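Local coordinates for protein chorismate synthase (Aquifex aeolicus, PDB 1Q1L) that probably catalyses the last step of the shikimate pathway, eliminating phosphate from 5-enolpyruvylshikimate-3-phosphate to give chorismate with the help of reduced FMN, at residues M260-G272 against P316-T328. Sequence-based numbering, arbitrary orientation.
Sequences MMSIQAIKGVEIG and PIVVRVAMKPIPT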
loop_
_atom_site.group_PDB
_atom_site.type_symbol
_atom_site.label_atom_id
_atom_site.label_comp_id
_atom_site.label_asym_id
_atom_site.label_seq_id
_atom_site.Cartn_x
_atom_site.Cartn_y
_atom_site.Cartn_z
HETATM N N MSE A 260 -7.925 -2.413 -16.648
HETATM C CA MSE A 260 -8.835 -2.237 -17.783
HETATM C C MSE A 260 -10.235 -1.813 -17.361
HETATM O O MSE A 260 -10.794 -0.859 -17.903
HETATM C CB MSE A 260 -8.946 -3.526 -18.611
HETATM C CG MSE A 260 -7.684 -3.923 -19.336
HETATM SE SE MSE A 260 -7.036 -2.528 -20.509
HETATM C CE MSE A 260 -5.557 -3.503 -21.258
HETATM N N MSE A 261 -10.804 -2.531 -16.400
HETATM C CA MSE A 261 -12.151 -2.240 -15.925
HETATM C C MSE A 261 -12.242 -0.865 -15.276
HETATM O O MSE A 261 -13.334 -0.293 -15.173
HETATM C CB MSE A 261 -12.600 -3.299 -14.919
HETATM C CG MSE A 261 -14.085 -3.290 -14.641
HETATM SE SE MSE A 261 -15.106 -4.083 -16.106
HETATM C CE MSE A 261 -14.924 -5.939 -15.585
ATOM N N SER A 262 -11.105 -0.329 -14.842
ATOM C CA SER A 262 -11.103 0.981 -14.203
ATOM C C SER A 262 -11.310 2.097 -15.228
ATOM O O SER A 262 -11.629 3.224 -14.867
ATOM C CB SER A 262 -9.789 1.218 -13.437
ATOM O OG SER A 262 -8.698 1.447 -14.313
ATOM N N ILE A 263 -11.123 1.784 -16.504
ATOM C CA ILE A 263 -11.309 2.787 -17.556
ATOM C C ILE A 263 -12.802 3.117 -17.663
ATOM O O ILE A 263 -13.654 2.230 -17.606
ATOM C CB ILE A 263 -10.786 2.270 -18.922
ATOM C CG1 ILE A 263 -9.295 1.946 -18.814
ATOM C CG2 ILE A 263 -11.012 3.319 -20.012
ATOM C CD1 ILE A 263 -8.727 1.218 -20.035
ATOM N N GLN A 264 -13.119 4.398 -17.802
ATOM C CA GLN A 264 -14.510 4.817 -17.902
ATOM C C GLN A 264 -15.251 4.073 -19.008
ATOM O O GLN A 264 -14.703 3.851 -20.083
ATOM C CB GLN A 264 -14.590 6.322 -18.169
ATOM C CG GLN A 264 -15.989 6.798 -18.541
ATOM C CD GLN A 264 -16.043 8.287 -18.831
ATOM O OE1 GLN A 264 -17.081 8.815 -19.230
ATOM N NE2 GLN A 264 -14.921 8.973 -18.626
ATOM N N ALA A 265 -16.495 3.692 -18.721
ATOM C CA ALA A 265 -17.360 2.987 -19.667
ATOM C C ALA A 265 -17.042 1.512 -19.900
ATOM O O ALA A 265 -17.804 0.821 -20.584
ATOM C CB ALA A 265 -17.385 3.723 -21.013
ATOM N N ILE A 266 -15.934 1.024 -19.356
ATOM C CA ILE A 266 -15.574 -0.381 -19.543
ATOM C C ILE A 266 -16.399 -1.273 -18.624
ATOM O O ILE A 266 -16.376 -1.117 -17.402
ATOM C CB ILE A 266 -14.079 -0.632 -19.269
ATOM C CG1 ILE A 266 -13.221 0.201 -20.227
ATOM C CG2 ILE A 266 -13.756 -2.115 -19.435
ATOM C CD1 ILE A 266 -13.551 -0.004 -21.697
ATOM N N LYS A 267 -17.123 -2.221 -19.211
ATOM C CA LYS A 267 -17.965 -3.116 -18.424
ATOM C C LYS A 267 -17.572 -4.584 -18.509
ATOM O O LYS A 267 -18.151 -5.428 -17.823
ATOM C CB LYS A 267 -19.426 -2.940 -18.847
ATOM C CG LYS A 267 -20.062 -1.652 -18.328
ATOM C CD LYS A 267 -20.251 -1.758 -16.828
ATOM C CE LYS A 267 -20.891 -0.534 -16.232
ATOM N NZ LYS A 267 -20.970 -0.689 -14.758
ATOM N N GLY A 268 -16.596 -4.898 -19.350
ATOM C CA GLY A 268 -16.184 -6.284 -19.467
ATOM C C GLY A 268 -14.735 -6.439 -19.856
ATOM O O GLY A 268 -14.176 -5.602 -20.567
ATOM N N VAL A 269 -14.116 -7.508 -19.374
ATOM C CA VAL A 269 -12.727 -7.773 -19.700
ATOM C C VAL A 269 -12.458 -9.272 -19.745
ATOM O O VAL A 269 -12.883 -10.022 -18.865
ATOM C CB VAL A 269 -11.780 -7.121 -18.669
ATOM C CG1 VAL A 269 -12.162 -7.560 -17.279
ATOM C CG2 VAL A 269 -10.336 -7.529 -18.955
ATOM N N GLU A 270 -11.758 -9.705 -20.783
ATOM C CA GLU A 270 -11.413 -11.110 -20.933
ATOM C C GLU A 270 -9.928 -11.225 -21.192
ATOM O O GLU A 270 -9.348 -10.374 -21.862
ATOM C CB GLU A 270 -12.138 -11.732 -22.131
ATOM C CG GLU A 270 -13.642 -11.790 -22.034
ATOM C CD GLU A 270 -14.267 -12.356 -23.301
ATOM O OE1 GLU A 270 -14.824 -13.467 -23.238
ATOM O OE2 GLU A 270 -14.194 -11.695 -24.362
ATOM N N ILE A 271 -9.311 -12.269 -20.652
ATOM C CA ILE A 271 -7.901 -12.513 -20.910
ATOM C C ILE A 271 -7.927 -13.665 -21.915
ATOM O O ILE A 271 -8.378 -14.764 -21.598
ATOM C CB ILE A 271 -7.135 -12.963 -19.648
ATOM C CG1 ILE A 271 -7.211 -11.880 -18.561
ATOM C CG2 ILE A 271 -5.678 -13.256 -20.009
ATOM C CD1 ILE A 271 -6.542 -10.568 -18.926
ATOM N N GLY A 272 -7.465 -13.412 -23.129
ATOM C CA GLY A 272 -7.478 -14.460 -24.129
ATOM C C GLY A 272 -8.889 -14.714 -24.629
ATOM O O GLY A 272 -9.656 -13.777 -24.842
ATOM N N PRO A 316 2.050 -14.025 -26.278
ATOM C CA PRO A 316 1.533 -12.655 -26.281
ATOM C C PRO A 316 0.436 -12.467 -25.244
ATOM O O PRO A 316 -0.418 -13.348 -25.062
ATOM C CB PRO A 316 0.989 -12.490 -27.702
ATOM C CG PRO A 316 1.826 -13.439 -28.503
ATOM C CD PRO A 316 1.907 -14.644 -27.606
ATOM N N ILE A 317 0.466 -11.334 -24.551
ATOM C CA ILE A 317 -0.579 -11.037 -23.576
ATOM C C ILE A 317 -1.720 -10.479 -24.413
ATOM O O ILE A 317 -1.525 -9.548 -25.198
ATOM C CB ILE A 317 -0.151 -9.954 -22.567
ATOM C CG1 ILE A 317 1.120 -10.389 -21.838
ATOM C CG2 ILE A 317 -1.290 -9.686 -21.595
ATOM C CD1 ILE A 317 1.006 -11.720 -21.127
ATOM N N VAL A 318 -2.905 -11.049 -24.264
ATOM C CA VAL A 318 -4.039 -10.582 -25.048
ATOM C C VAL A 318 -5.231 -10.351 -24.157
ATOM O O VAL A 318 -5.678 -11.254 -23.450
ATOM C CB VAL A 318 -4.413 -11.592 -26.143
ATOM C CG1 VAL A 318 -5.648 -11.105 -26.913
ATOM C CG2 VAL A 318 -3.240 -11.780 -27.083
ATOM N N VAL A 319 -5.749 -9.130 -24.213
ATOM C CA VAL A 319 -6.880 -8.734 -23.392
ATOM C C VAL A 319 -8.011 -8.179 -24.244
ATOM O O VAL A 319 -7.782 -7.344 -25.114
ATOM C CB VAL A 319 -6.443 -7.644 -22.383
ATOM C CG1 VAL A 319 -7.516 -7.417 -21.362
ATOM C CG2 VAL A 319 -5.132 -8.046 -21.733
ATOM N N ARG A 320 -9.231 -8.628 -23.974
ATOM C CA ARG A 320 -10.404 -8.170 -24.724
ATOM C C ARG A 320 -11.196 -7.262 -23.786
ATOM O O ARG A 320 -11.477 -7.630 -22.647
ATOM C CB ARG A 320 -11.240 -9.374 -25.172
ATOM C CG ARG A 320 -10.395 -10.537 -25.692
ATOM C CD ARG A 320 -11.226 -11.531 -26.500
ATOM N NE ARG A 320 -11.727 -10.932 -27.732
ATOM C CZ ARG A 320 -12.995 -10.596 -27.945
ATOM N NH1 ARG A 320 -13.914 -10.804 -27.010
ATOM N NH2 ARG A 320 -13.343 -10.034 -29.094
ATOM N N VAL A 321 -11.556 -6.080 -24.275
ATOM C CA VAL A 321 -12.238 -5.090 -23.457
ATOM C C VAL A 321 -13.533 -4.567 -24.063
ATOM O O VAL A 321 -13.572 -4.167 -25.227
ATOM C CB VAL A 321 -11.279 -3.902 -23.196
ATOM C CG1 VAL A 321 -11.865 -2.956 -22.172
ATOM C CG2 VAL A 321 -9.919 -4.436 -22.740
ATOM N N ALA A 322 -14.587 -4.547 -23.248
ATOM C CA ALA A 322 -15.901 -4.094 -23.697
ATOM C C ALA A 322 -16.283 -2.731 -23.133
ATOM O O ALA A 322 -16.275 -2.519 -21.913
ATOM C CB ALA A 322 -16.952 -5.131 -23.313
HETATM N N MSE A 323 -16.616 -1.805 -24.026
HETATM C CA MSE A 323 -17.014 -0.458 -23.626
HETATM C C MSE A 323 -18.498 -0.244 -23.921
HETATM O O MSE A 323 -18.938 -0.420 -25.054
HETATM C CB MSE A 323 -16.198 0.585 -24.387
HETATM C CG MSE A 323 -16.489 2.002 -23.947
HETATM SE SE MSE A 323 -15.801 3.302 -25.174
HETATM C CE MSE A 323 -17.370 3.423 -26.313
ATOM N N LYS A 324 -19.264 0.138 -22.905
ATOM C CA LYS A 324 -20.694 0.357 -23.086
ATOM C C LYS A 324 -20.932 1.648 -23.854
ATOM O O LYS A 324 -20.046 2.501 -23.941
ATOM C CB LYS A 324 -21.402 0.430 -21.735
ATOM C CG LYS A 324 -21.205 1.745 -20.993
ATOM C CD LYS A 324 -22.006 1.758 -19.698
ATOM C CE LYS A 324 -22.218 3.178 -19.169
ATOM N NZ LYS A 324 -20.951 3.878 -18.827
ATOM N N PRO A 325 -22.137 1.808 -24.427
ATOM C CA PRO A 325 -22.482 3.008 -25.189
ATOM C C PRO A 325 -22.327 4.258 -24.329
ATOM O O PRO A 325 -22.756 4.291 -23.174
ATOM C CB PRO A 325 -23.938 2.766 -25.581
ATOM C CG PRO A 325 -24.039 1.286 -25.627
ATOM C CD PRO A 325 -23.271 0.870 -24.404
ATOM N N ILE A 326 -21.715 5.280 -24.908
ATOM C CA ILE A 326 -21.479 6.542 -24.227
ATOM C C ILE A 326 -22.793 7.311 -24.015
ATOM O O ILE A 326 -23.745 7.139 -24.773
ATOM C CB ILE A 326 -20.442 7.366 -25.042
ATOM C CG1 ILE A 326 -19.223 7.657 -24.161
ATOM C CG2 ILE A 326 -21.081 8.622 -25.626
ATOM C CD1 ILE A 326 -18.584 6.406 -23.571
ATOM N N PRO A 327 -22.844 8.194 -23.001
ATOM C CA PRO A 327 -24.032 8.983 -22.682
ATOM C C PRO A 327 -25.395 8.484 -23.163
ATOM O O PRO A 327 -25.600 7.280 -23.339
ATOM C CB PRO A 327 -23.651 10.351 -23.223
ATOM C CG PRO A 327 -22.162 10.446 -22.769
ATOM C CD PRO A 327 -21.659 8.982 -22.613
ATOM N N THR A 328 -26.324 9.421 -23.338
ATOM C CA THR A 328 -27.688 9.126 -23.775
ATOM C C THR A 328 -28.140 7.722 -23.388
ATOM O O THR A 328 -29.320 7.492 -23.124
ATOM C CB THR A 328 -27.840 9.289 -25.305
ATOM O OG1 THR A 328 -27.109 8.257 -25.978
ATOM C CG2 THR A 328 -27.316 10.648 -25.748
#
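E270 and R320 sit across from each other as a hydrogen-bonded antiparallel pair, on strands 266-271 and 317-323, and their side chains run alongside, pointing the same way. The arginine chain bends about CG-CD (chi3 66°), bringing R320 NH1 to 2.8 Å from E270 OE2 in a salt bridge. The oxygen lies in the guanidinium plane, at its edge, but the carboxylate itself is turned 70° from that plane. Both charged groups have second partners: R320 NE makes a salt bridge to E232, and E270 OE1 accepts a hydrogen bond from the backbone N of F275 in the same chain. On the apolar face I266 crosses V321 at about a right angle and presses both CG2 and CD1 onto V321 CG1, each at a tight 3.4 Å. V319 CG1 touches V269 CG2 at 3.7 Å, while M260, of helix 252-261, touches V319 CG1 and V321 CG2 with its CG. At the end of the ladder A265 O accepts a hydrogen bond from K324 N (2.8 Å), and A265 CB meets M323 CG at 3.5 Å. K267 and G268 together face A322, a classic beta bulge. Strand 266-271 pairs on with a strand of a second subunit, and the A265/K324 end belongs to the predicted FMN site.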